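Local coordinates for protein transcription regulator (Lactobacillus plantarum WCFS1, PDB 3CLK) that probably regulates transcription as a dimer, resembling LacI/GalR-family regulators, with a periplasmic-binding-protein-like region that may sense a small effector, at residues Met177-Lys182 and Gln203-Ile209; Gln54-Leu58 and Ile74-Asn80. All coordinates share one frame; numbering follows the deposited sequence.

Contact 1 (Met177-Lys182 and Gln203-Ile209)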
loop_
_atom_site.group_PDB
_atom_site.type_symbol
_atom_site.label_atom_id
_atom_site.label_comp_id
_atom_site.label_asym_id
_atom_site.label_seq_id
_atom_site.Cartn_x
_atom_site.Cartn_y
_atom_site.Cartn_z
HETATM N N MSE B 177 17.571 -13.575 -2.741
HETATM C CA MSE B 177 18.052 -14.360 -1.595
HETATM C C MSE B 177 18.375 -15.793 -2.055
HETATM O O MSE B 177 19.329 -16.416 -1.569
HETATM C CB MSE B 177 17.016 -14.354 -0.461
HETATM C CG MSE B 177 17.467 -15.052 0.836
HETATM SE SE MSE B 177 19.052 -14.257 1.682
HETATM C CE MSE B 177 20.346 -15.692 1.446
ATOM N N LYS B 178 17.591 -16.310 -3.001
ATOM C CA LYS B 178 17.830 -17.645 -3.539
ATOM C C LYS B 178 19.174 -17.612 -4.260
ATOM O O LYS B 178 19.980 -18.536 -4.133
ATOM C CB LYS B 178 16.711 -18.046 -4.509
ATOM C CG LYS B 178 15.366 -18.266 -3.827
ATOM C CD LYS B 178 14.267 -18.537 -4.840
ATOM C CE LYS B 178 12.898 -18.649 -4.170
ATOM N NZ LYS B 178 11.847 -18.837 -5.209
ATOM N N ALA B 179 19.416 -16.527 -4.994
ATOM C CA ALA B 179 20.664 -16.345 -5.712
ATOM C C ALA B 179 21.845 -16.358 -4.731
ATOM O O ALA B 179 22.840 -17.054 -4.949
ATOM C CB ALA B 179 20.630 -15.034 -6.483
ATOM N N PHE B 180 21.741 -15.595 -3.649
ATOM C CA PHE B 180 22.821 -15.569 -2.667
ATOM C C PHE B 180 23.056 -16.979 -2.145
ATOM O O PHE B 180 24.198 -17.411 -1.985
ATOM C CB PHE B 180 22.485 -14.636 -1.511
ATOM C CG PHE B 180 22.458 -13.184 -1.889
ATOM C CD1 PHE B 180 23.482 -12.629 -2.651
ATOM C CD2 PHE B 180 21.438 -12.354 -1.439
ATOM C CE1 PHE B 180 23.486 -11.263 -2.953
ATOM C CE2 PHE B 180 21.434 -11.004 -1.732
ATOM C CZ PHE B 180 22.463 -10.455 -2.492
ATOM N N GLY B 181 21.973 -17.696 -1.878
ATOM C CA GLY B 181 22.102 -19.059 -1.405
ATOM C C GLY B 181 21.958 -19.240 0.091
ATOM O O GLY B 181 22.222 -18.335 0.882
ATOM N N LYS B 182 21.522 -20.433 0.473
ATOM C CA LYS B 182 21.333 -20.797 1.867
ATOM C C LYS B 182 22.676 -20.743 2.602
ATOM O O LYS B 182 22.734 -20.460 3.798
ATOM C CB LYS B 182 20.760 -22.210 1.931
ATOM C CG LYS B 182 20.415 -22.712 3.318
ATOM C CD LYS B 182 19.967 -24.168 3.245
ATOM C CE LYS B 182 19.443 -24.676 4.583
ATOM N NZ LYS B 182 20.444 -24.524 5.676
ATOM N N GLN B 203 12.573 -15.424 2.541
ATOM C CA GLN B 203 13.371 -16.463 1.893
ATOM C C GLN B 203 14.511 -16.901 2.798
ATOM O O GLN B 203 14.829 -18.086 2.870
ATOM C CB GLN B 203 13.944 -16.002 0.548
ATOM C CG GLN B 203 14.674 -17.138 -0.206
ATOM C CD GLN B 203 13.760 -18.326 -0.499
ATOM O OE1 GLN B 203 14.172 -19.488 -0.417
ATOM N NE2 GLN B 203 12.519 -18.036 -0.848
ATOM N N ALA B 204 15.136 -15.944 3.476
ATOM C CA ALA B 204 16.224 -16.274 4.398
ATOM C C ALA B 204 15.654 -17.228 5.440
ATOM O O ALA B 204 16.256 -18.250 5.771
ATOM C CB ALA B 204 16.738 -15.015 5.084
ATOM N N SER B 205 14.477 -16.891 5.948
ATOM C CA SER B 205 13.813 -17.705 6.951
ATOM C C SER B 205 13.604 -19.133 6.448
ATOM O O SER B 205 13.833 -20.101 7.180
ATOM C CB SER B 205 12.479 -17.070 7.330
ATOM O OG SER B 205 11.834 -17.831 8.332
ATOM N N SER B 206 13.184 -19.268 5.194
ATOM C CA SER B 206 12.970 -20.580 4.603
ATOM C C SER B 206 14.274 -21.376 4.508
ATOM O O SER B 206 14.260 -22.612 4.557
ATOM C CB SER B 206 12.342 -20.443 3.216
ATOM O OG SER B 206 11.025 -19.916 3.315
ATOM N N PHE B 207 15.395 -20.672 4.361
ATOM C CA PHE B 207 16.701 -21.327 4.287
ATOM C C PHE B 207 17.226 -21.629 5.700
ATOM O O PHE B 207 18.306 -22.197 5.863
ATOM C CB PHE B 207 17.724 -20.434 3.558
ATOM C CG PHE B 207 17.600 -20.434 2.048
ATOM C CD1 PHE B 207 17.051 -21.514 1.371
ATOM C CD2 PHE B 207 18.112 -19.371 1.300
ATOM C CE1 PHE B 207 17.014 -21.543 -0.027
ATOM C CE2 PHE B 207 18.081 -19.390 -0.099
ATOM C CZ PHE B 207 17.530 -20.481 -0.761
ATOM N N GLY B 208 16.466 -21.245 6.719
ATOM C CA GLY B 208 16.898 -21.482 8.085
ATOM C C GLY B 208 17.904 -20.444 8.568
ATOM O O GLY B 208 18.617 -20.669 9.548
ATOM N N ILE B 209 17.975 -19.314 7.866
ATOM C CA ILE B 209 18.876 -18.217 8.221
ATOM C C ILE B 209 18.120 -17.252 9.143
ATOM O O ILE B 209 17.104 -16.678 8.760
ATOM C CB ILE B 209 19.347 -17.447 6.955
ATOM C CG1 ILE B 209 20.143 -18.385 6.043
ATOM C CG2 ILE B 209 20.206 -16.242 7.350
ATOM C CD1 ILE B 209 20.561 -17.755 4.726
#
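Gln203 lies across Met177, a selenomethionine in this model, with the two CB atoms 3.6 Å apart. Bent at chi2 (59°), the Gln203 chain carries its amide to the flank of Lys178, where NE2 comes within 3.4 Å of Lys178 CE. That is a contact of amide with methylene; the ammonium NZ of Lys178 bonds instead to Gln175. Ala204 follows, its backbone N close to Met177 CG and its methyl 4.2 Å from Met177 SE. At Phe207 the ring becomes the centre of the contact. Lys182 CB covers one face in a CH-pi contact, 3.9 Å from the Phe207 centroid and 20° off the normal, while Gln203 OE1 sits above the opposite face, toward its rim. Met177 O meets the ring edge in plane, 3.5 Å from Phe207 CE2. The rest of Lys182 runs on past the ring, bringing its CE to Phe207 O. Gly208, with positive phi, closes the helix in a Schellman motif, and the turn sends Ile209 back inward. There Ile209 CD1 meets Met177 CE tip to tip at 3.9 Å and also rests against Lys182 O. These are the C-terminal ends of helices 170-180 and 194-206, which flank strand 188-191 in sequence as a helix-strand-helix piece of an alpha/beta lobe; Met177 also packs on Ile189 of that strand.

Contact 2 (Gln54-Leu58 and Ile74-Asn80)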
loop_
_atom_site.group_PDB
_atom_site.type_symbol
_atom_site.label_atom_id
_atom_site.label_comp_id
_atom_site.label_asym_id
_atom_site.label_seq_id
_atom_site.Cartn_x
_atom_site.Cartn_y
_atom_site.Cartn_z
ATOM N N GLN B 54 0.515 6.415 -20.514
ATOM C CA GLN B 54 1.221 7.592 -20.034
ATOM C C GLN B 54 0.764 8.865 -20.738
ATOM O O GLN B 54 0.239 9.783 -20.107
ATOM C CB GLN B 54 2.715 7.379 -20.245
ATOM C CG GLN B 54 3.598 8.490 -19.757
ATOM C CD GLN B 54 5.036 8.043 -19.646
ATOM O OE1 GLN B 54 5.364 7.184 -18.828
ATOM N NE2 GLN B 54 5.902 8.610 -20.477
ATOM N N LYS B 55 0.974 8.912 -22.049
ATOM C CA LYS B 55 0.589 10.065 -22.852
ATOM C C LYS B 55 -0.829 10.517 -22.512
ATOM O O LYS B 55 -1.096 11.711 -22.387
ATOM C CB LYS B 55 0.701 9.704 -24.336
ATOM C CG LYS B 55 0.503 10.851 -25.316
ATOM C CD LYS B 55 -0.962 11.092 -25.610
ATOM C CE LYS B 55 -1.129 11.678 -27.000
ATOM N NZ LYS B 55 -0.575 10.754 -28.032
ATOM N N HIS B 56 -1.734 9.556 -22.353
ATOM C CA HIS B 56 -3.123 9.858 -22.025
ATOM C C HIS B 56 -3.295 10.345 -20.592
ATOM O O HIS B 56 -4.251 11.054 -20.276
ATOM C CB HIS B 56 -3.994 8.626 -22.265
ATOM C CG HIS B 56 -4.187 8.311 -23.713
ATOM N ND1 HIS B 56 -4.922 9.118 -24.554
ATOM C CD2 HIS B 56 -3.704 7.306 -24.481
ATOM C CE1 HIS B 56 -4.884 8.625 -25.780
ATOM N NE2 HIS B 56 -4.151 7.526 -25.763
ATOM N N ALA B 57 -2.369 9.959 -19.724
ATOM C CA ALA B 57 -2.433 10.390 -18.339
ATOM C C ALA B 57 -2.137 11.887 -18.325
ATOM O O ALA B 57 -2.848 12.662 -17.684
ATOM C CB ALA B 57 -1.409 9.631 -17.501
ATOM N N LEU B 58 -1.092 12.286 -19.047
ATOM C CA LEU B 58 -0.715 13.694 -19.120
ATOM C C LEU B 58 -1.862 14.521 -19.682
ATOM O O LEU B 58 -2.239 15.540 -19.108
ATOM C CB LEU B 58 0.521 13.893 -20.005
ATOM C CG LEU B 58 1.899 13.459 -19.499
ATOM C CD1 LEU B 58 2.167 14.085 -18.134
ATOM C CD2 LEU B 58 1.970 11.951 -19.419
ATOM N N ILE B 74 7.620 9.029 -11.767
ATOM C CA ILE B 74 7.183 8.558 -13.080
ATOM C C ILE B 74 8.292 8.831 -14.092
ATOM O O ILE B 74 8.783 9.957 -14.200
ATOM C CB ILE B 74 5.884 9.270 -13.557
ATOM C CG1 ILE B 74 4.651 8.450 -13.167
ATOM C CG2 ILE B 74 5.905 9.453 -15.076
ATOM C CD1 ILE B 74 4.352 8.443 -11.700
ATOM N N ALA B 75 8.685 7.796 -14.827
ATOM C CA ALA B 75 9.726 7.930 -15.838
ATOM C C ALA B 75 9.077 8.180 -17.197
ATOM O O ALA B 75 8.746 7.242 -17.924
ATOM C CB ALA B 75 10.577 6.662 -15.886
ATOM N N LEU B 76 8.891 9.450 -17.536
ATOM C CA LEU B 76 8.274 9.813 -18.809
ATOM C C LEU B 76 9.194 9.553 -19.996
ATOM O O LEU B 76 10.409 9.663 -19.889
ATOM C CB LEU B 76 7.884 11.292 -18.807
ATOM C CG LEU B 76 6.819 11.764 -17.819
ATOM C CD1 LEU B 76 6.680 13.279 -17.922
ATOM C CD2 LEU B 76 5.497 11.081 -18.116
ATOM N N THR B 77 8.605 9.206 -21.132
ATOM C CA THR B 77 9.388 8.977 -22.336
ATOM C C THR B 77 9.874 10.342 -22.829
ATOM O O THR B 77 9.412 11.381 -22.356
ATOM C CB THR B 77 8.539 8.324 -23.429
ATOM O OG1 THR B 77 7.412 9.159 -23.723
ATOM C CG2 THR B 77 8.047 6.956 -22.970
ATOM N N ASP B 78 10.806 10.340 -23.774
ATOM C CA ASP B 78 11.339 11.590 -24.305
ATOM C C ASP B 78 10.240 12.483 -24.881
ATOM O O ASP B 78 10.245 13.699 -24.668
ATOM C CB ASP B 78 12.385 11.307 -25.383
ATOM C CG ASP B 78 13.497 10.410 -24.886
ATOM O OD1 ASP B 78 13.251 9.198 -24.710
ATOM O OD2 ASP B 78 14.615 10.917 -24.663
ATOM N N ASP B 79 9.300 11.882 -25.605
ATOM C CA ASP B 79 8.209 12.638 -26.209
ATOM C C ASP B 79 7.125 13.043 -25.214
ATOM O O ASP B 79 6.553 14.127 -25.328
ATOM C CB ASP B 79 7.586 11.846 -27.365
ATOM C CG ASP B 79 8.574 11.590 -28.490
ATOM O OD1 ASP B 79 9.352 12.510 -28.817
ATOM O OD2 ASP B 79 8.567 10.476 -29.053
ATOM N N ASN B 80 6.830 12.181 -24.246
ATOM C CA ASN B 80 5.817 12.514 -23.253
ATOM C C ASN B 80 6.310 13.654 -22.364
ATOM O O ASN B 80 5.512 14.419 -21.829
ATOM C CB ASN B 80 5.470 11.289 -22.406
ATOM C CG ASN B 80 4.394 10.428 -23.042
ATOM O OD1 ASN B 80 4.523 9.204 -23.132
ATOM N ND2 ASN B 80 3.315 11.067 -23.482
#
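Gln54 and Asn80 bring their amides together obliquely, the two planes turned 63° apart. The extended Gln54 side chain carries its amide across to the turn before helix 78-86. As modelled, Gln54 NE2 donates to Asn80 OD1 at 3.1 Å, but the bond is weak, bent to 133° at the hydrogen. Leu76 lies aslant the same chain, and its CD2 methyl presses on the amide, 3.4 Å from Gln54 CD. Apolar packing continues beside it, Leu76 on Leu84 and Leu58 on Leu83 of helix 78-86. Asn80 crosses Lys55 at about a right angle, with ND2 uncomfortably close: 3.0 Å from Lys55 CA, and 3.5 Å from Lys55 N, a second donor.

Thr77 is the N-cap of helix 78-86, and its capping bond is firm: OG1 accepts from Asn80 N at 3.1 Å. As modelled, Thr77 OG1 also donates to Asn80 OD1 at 2.9 Å, but it lies above the Asn80 carbonyl plane, C=O...donor angle 98°, off the lone pairs. Asn80 OD1 then has two donors, this one and the weak one from Gln54.

Both amide orientations are doubtful, since O and N are hard to tell apart in X-ray density. Gln54 NE2 stands 2.8 Å from Thr77 N, donor against donor, and Gln54 OE1 faces Ala75 O at 3.5 Å, acceptor against acceptor. Turning the Gln54 amide over would probably relieve both. Its oxygen would then face Asn80 OD1 as well, so Asn80 would have to turn too, which also suits its closeness to Lys55; its nitrogen could then give to Gln54 or Thr77 OG1. Either way, the chemistry is a polar cluster linking the first turns of two helices.

Overall arrangement
Contact 2 is complete along the chain before contact 1 begins; their centres lie 39 Å apart and their nearest atoms about 25 Å. Contact 2 belongs to the lobe built on the parallel sheet, contact 1 to the one built on the mixed sheet. Their topology matches, since each joins the helices before and after the third strand of its sheet, 68-72 or 188-191. Contact 2 joins helix starts, contact 1 helix ends. Helix 53-63 also meets the second subunit through His56 on Asn40 of that chain, whereas no other chain of the assembly reaches contact 1. In this periplasmic-binding-protein-like fold, each contact therefore ties helices within its own lobe, and neither bridges the two.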